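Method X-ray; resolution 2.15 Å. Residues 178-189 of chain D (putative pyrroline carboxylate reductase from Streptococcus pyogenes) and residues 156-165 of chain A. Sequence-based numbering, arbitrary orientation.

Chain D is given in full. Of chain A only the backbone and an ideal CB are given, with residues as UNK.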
# COMPACT_ATOMS: atom_id res chain seq x y z
N ALA D 178 0.92 14.61 -18.07
CA ALA D 178 1.77 13.59 -17.41
C ALA D 178 2.78 13.02 -18.42
O ALA D 178 3.94 12.78 -18.07
CB ALA D 178 0.92 12.49 -16.85
N LEU D 179 2.33 12.84 -19.67
CA LEU D 179 3.18 12.35 -20.74
C LEU D 179 4.26 13.38 -21.07
O LEU D 179 5.42 13.03 -21.24
CB LEU D 179 2.35 12.07 -22.01
CG LEU D 179 1.51 10.78 -22.00
CD1 LEU D 179 0.64 10.71 -23.24
CD2 LEU D 179 2.39 9.53 -21.91
N ALA D 180 3.86 14.65 -21.16
CA ALA D 180 4.79 15.76 -21.39
C ALA D 180 5.82 15.94 -20.28
O ALA D 180 6.99 16.15 -20.56
CB ALA D 180 4.04 17.03 -21.63
N LYS D 181 5.40 15.85 -19.02
CA LYS D 181 6.35 15.91 -17.89
C LYS D 181 7.32 14.73 -17.85
O LYS D 181 8.46 14.88 -17.44
CB LYS D 181 5.61 16.02 -16.56
CG LYS D 181 5.26 17.46 -16.14
CD LYS D 181 4.27 17.38 -14.99
CE LYS D 181 3.65 18.75 -14.59
NZ LYS D 181 2.26 18.59 -14.02
N ALA D 182 6.85 13.54 -18.26
CA ALA D 182 7.72 12.37 -18.41
C ALA D 182 8.81 12.68 -19.44
O ALA D 182 9.99 12.39 -19.21
CB ALA D 182 6.91 11.14 -18.84
N GLY D 183 8.41 13.29 -20.56
CA GLY D 183 9.36 13.85 -21.52
C GLY D 183 10.40 14.78 -20.92
O GLY D 183 11.59 14.56 -21.11
N VAL D 184 9.97 15.82 -20.21
CA VAL D 184 10.91 16.71 -19.52
C VAL D 184 11.85 15.93 -18.60
O VAL D 184 13.07 16.14 -18.62
CB VAL D 184 10.18 17.81 -18.68
CG1 VAL D 184 11.21 18.72 -17.98
CG2 VAL D 184 9.30 18.65 -19.55
N LYS D 185 11.29 15.03 -17.78
CA LYS D 185 12.10 14.28 -16.83
C LYS D 185 13.24 13.63 -17.59
O LYS D 185 14.38 13.59 -17.12
CB LYS D 185 11.25 13.22 -16.12
CG LYS D 185 12.00 12.46 -14.99
CD LYS D 185 11.04 11.51 -14.29
CE LYS D 185 11.77 10.70 -13.18
NZ LYS D 185 12.24 9.38 -13.75
N ASN D 186 12.93 13.19 -18.81
CA ASN D 186 13.85 12.43 -19.63
C ASN D 186 14.58 13.25 -20.73
O ASN D 186 15.10 12.69 -21.69
CB ASN D 186 13.14 11.19 -20.20
CG ASN D 186 12.86 10.16 -19.14
OD1 ASN D 186 13.78 9.47 -18.72
ND2 ASN D 186 11.60 10.06 -18.68
N GLY D 187 14.60 14.57 -20.59
CA GLY D 187 15.54 15.38 -21.34
C GLY D 187 14.94 16.17 -22.49
O GLY D 187 15.66 16.91 -23.13
N ILE D 188 13.65 16.04 -22.74
CA ILE D 188 13.01 16.80 -23.82
C ILE D 188 12.24 18.02 -23.30
O ILE D 188 11.43 17.89 -22.39
CB ILE D 188 12.10 15.87 -24.68
CG1 ILE D 188 12.97 14.80 -25.37
CG2 ILE D 188 11.30 16.67 -25.71
CD1 ILE D 188 12.22 13.83 -26.31
N PRO D 189 12.49 19.22 -23.89
CA PRO D 189 11.84 20.43 -23.40
C PRO D 189 10.31 20.32 -23.41
O PRO D 189 9.72 19.70 -24.32
CB PRO D 189 12.28 21.51 -24.41
CG PRO D 189 13.52 20.98 -25.03
CD PRO D 189 13.41 19.49 -25.01
N UNK A 156 20.56 11.02 -28.99
CA UNK A 156 20.49 10.91 -27.55
C UNK A 156 19.04 10.99 -27.01
O UNK A 156 18.77 10.51 -25.91
CB UNK A 156 21.35 12.01 -26.92
N UNK A 157 18.11 11.57 -27.78
CA UNK A 157 16.72 11.74 -27.33
C UNK A 157 15.77 10.71 -27.94
O UNK A 157 14.55 10.77 -27.72
CB UNK A 157 16.23 13.15 -27.68
N UNK A 158 16.33 9.76 -28.68
CA UNK A 158 15.52 8.76 -29.42
C UNK A 158 14.72 7.81 -28.54
O UNK A 158 13.57 7.51 -28.85
CB UNK A 158 16.44 7.93 -30.32
N UNK A 159 15.32 7.35 -27.43
CA UNK A 159 14.62 6.40 -26.55
C UNK A 159 13.38 7.07 -25.93
O UNK A 159 12.30 6.46 -25.87
CB UNK A 159 15.56 5.89 -25.45
N UNK A 160 13.55 8.32 -25.49
CA UNK A 160 12.46 9.14 -24.94
C UNK A 160 11.41 9.43 -25.99
O UNK A 160 10.22 9.25 -25.72
CB UNK A 160 13.00 10.45 -24.38
N UNK A 161 11.83 9.89 -27.17
CA UNK A 161 10.88 10.05 -28.28
C UNK A 161 10.14 8.73 -28.54
O UNK A 161 8.95 8.73 -28.84
CB UNK A 161 11.60 10.51 -29.55
N UNK A 162 10.86 7.60 -28.41
CA UNK A 162 10.26 6.28 -28.64
C UNK A 162 9.06 6.03 -27.71
O UNK A 162 8.00 5.55 -28.14
CB UNK A 162 11.31 5.19 -28.44
N UNK A 163 9.24 6.37 -26.44
CA UNK A 163 8.18 6.29 -25.45
C UNK A 163 7.06 7.31 -25.71
O UNK A 163 5.88 6.97 -25.62
CB UNK A 163 8.77 6.50 -24.05
N UNK A 164 7.42 8.56 -26.03
CA UNK A 164 6.45 9.64 -26.14
C UNK A 164 5.58 9.58 -27.38
O UNK A 164 4.45 10.03 -27.35
CB UNK A 164 7.18 10.98 -26.11
N UNK A 165 6.12 9.06 -28.49
CA UNK A 165 5.37 9.11 -29.75
C UNK A 165 5.13 7.76 -30.37
O UNK A 165 4.13 7.57 -31.08
CB UNK A 165 6.11 9.99 -30.76

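The two helices, 178-185 of chain D and 158-165 of chain A, run almost exactly antiparallel, their axes 10.1 Å apart at the closest. Chain A therefore meets the end of the chain D helix and the turn after it with its own first residues.

At position 156 the CA-to-CB bond points sideways and the ideal CB has nothing of chain D within 5.5 Å, so chain D sets little demand and a long polar chain would do. It is Lys156(A), free of chain D.

Position 157 points toward chain D, its ideal CB 4.3 Å from Ile188(D) CD1. Beyond lie the carbonyl oxygens of Asn186(D) and Gly187(D), just past the end of the helix. A donor could meet them directly; an acceptor would need water between. The residue is Asp157(A). Water 1 donates to Asp157(A) OD1 (2.6 Å) and to Asn186(D) O (2.5 Å), and water 2 donates to Asp157(A) OD2 (2.9 Å) and to Gly187(D) O (2.8 Å), so that each water joins acceptors of both chains. Asp157(A) CG also rests 4.2 Å from Ile188(D) CG1. Lys156(A) NZ lies 3.2 Å from Asp157(A) OD2, a salt bridge with a weak hydrogen bond.

Positions 158 and 159 have no chain D atom near their ideal CB and leave the choice open: they are Phe158(A), pointing away, and Asp159(A).

Position 160 points toward chain D, with Ile188(D) CD1 4.0 Å and Asn186(D) O 4.1 Å from the ideal CB. A small residue fits: valine, or, with a hydroxyl near the carbonyl, threonine or serine. Thr160(A) has both characters: its CG2 packs 3.7 Å from Ile188(D) CD1, while its OG1 stands 3.2 Å from Asn186(D) O.

Position 161 points sideways, its ideal CB 4.7 Å from Ile188(D) CD1, where an apolar group would suit. It is Phe161(A), whose CB lies 4.7 Å from Ile188(D) CD1 and whose backbone N lies 4.1 Å from the same atom; the ring comes no nearer to that atom than its CB.

Positions 162 and 163 are out of reach; chain D sets no demand, and small or polar residues are equally possible. Thr162(A) turns its OG1 back to Phe158(A) O (2.7 Å), and Ala163(A) adds little.

At position 164 CA-to-CB points sideways and nothing lies near the ideal CB, yet Gly183(D) leaves a gap in the helix surface that a longer apolar chain could reach; leucine or methionine would serve. Leu164(A) extends into it, CD1 3.9 Å from Gly183(D) CA and 4.2 Å from Ile188(D) CD1, with CD2 3.2 Å from Leu179(D) O. A CB on Gly183(D) would come within 3.1 Å of Leu164(A) CD1.

Position 165, also out of reach, would take many residues; it holds Ala165(A).

Chain A 156-165: KDFDTFTALA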
# COMPACT_ATOMS: atom_id res chain seq x y z
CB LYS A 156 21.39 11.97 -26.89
CG LYS A 156 21.00 13.42 -27.18
CD LYS A 156 21.77 14.41 -26.30
CE LYS A 156 21.47 15.89 -26.68
NZ LYS A 156 20.08 16.36 -26.29
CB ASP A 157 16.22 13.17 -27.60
CG ASP A 157 16.90 14.22 -26.71
OD1 ASP A 157 17.18 13.96 -25.50
OD2 ASP A 157 17.16 15.32 -27.24
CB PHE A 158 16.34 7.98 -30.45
CG PHE A 158 15.99 8.33 -31.87
CD1 PHE A 158 16.20 9.62 -32.35
CD2 PHE A 158 15.39 7.38 -32.70
CE1 PHE A 158 15.85 9.95 -33.67
CE2 PHE A 158 15.05 7.72 -34.02
CZ PHE A 158 15.29 9.00 -34.50
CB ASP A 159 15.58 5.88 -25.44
CG ASP A 159 16.58 4.83 -25.96
OD1 ASP A 159 16.44 4.35 -27.11
OD2 ASP A 159 17.51 4.47 -25.21
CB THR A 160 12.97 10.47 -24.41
OG1 THR A 160 14.05 10.25 -23.50
CG2 THR A 160 11.84 11.24 -23.68
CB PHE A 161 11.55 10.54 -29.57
CG PHE A 161 10.58 10.94 -30.65
CD1 PHE A 161 10.24 12.28 -30.84
CD2 PHE A 161 10.01 9.99 -31.50
CE1 PHE A 161 9.33 12.68 -31.86
CE2 PHE A 161 9.09 10.37 -32.52
CZ PHE A 161 8.76 11.72 -32.69
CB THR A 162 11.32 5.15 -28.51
OG1 THR A 162 12.30 5.29 -29.55
CG2 THR A 162 10.65 3.75 -28.59
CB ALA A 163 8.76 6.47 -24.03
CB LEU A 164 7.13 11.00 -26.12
CG LEU A 164 7.73 11.55 -24.84
CD1 LEU A 164 8.23 12.97 -25.16
CD2 LEU A 164 6.70 11.58 -23.77
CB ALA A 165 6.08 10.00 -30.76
O HOH W 1 16.50 12.27 -23.69
O HOH W 2 16.81 17.62 -25.57
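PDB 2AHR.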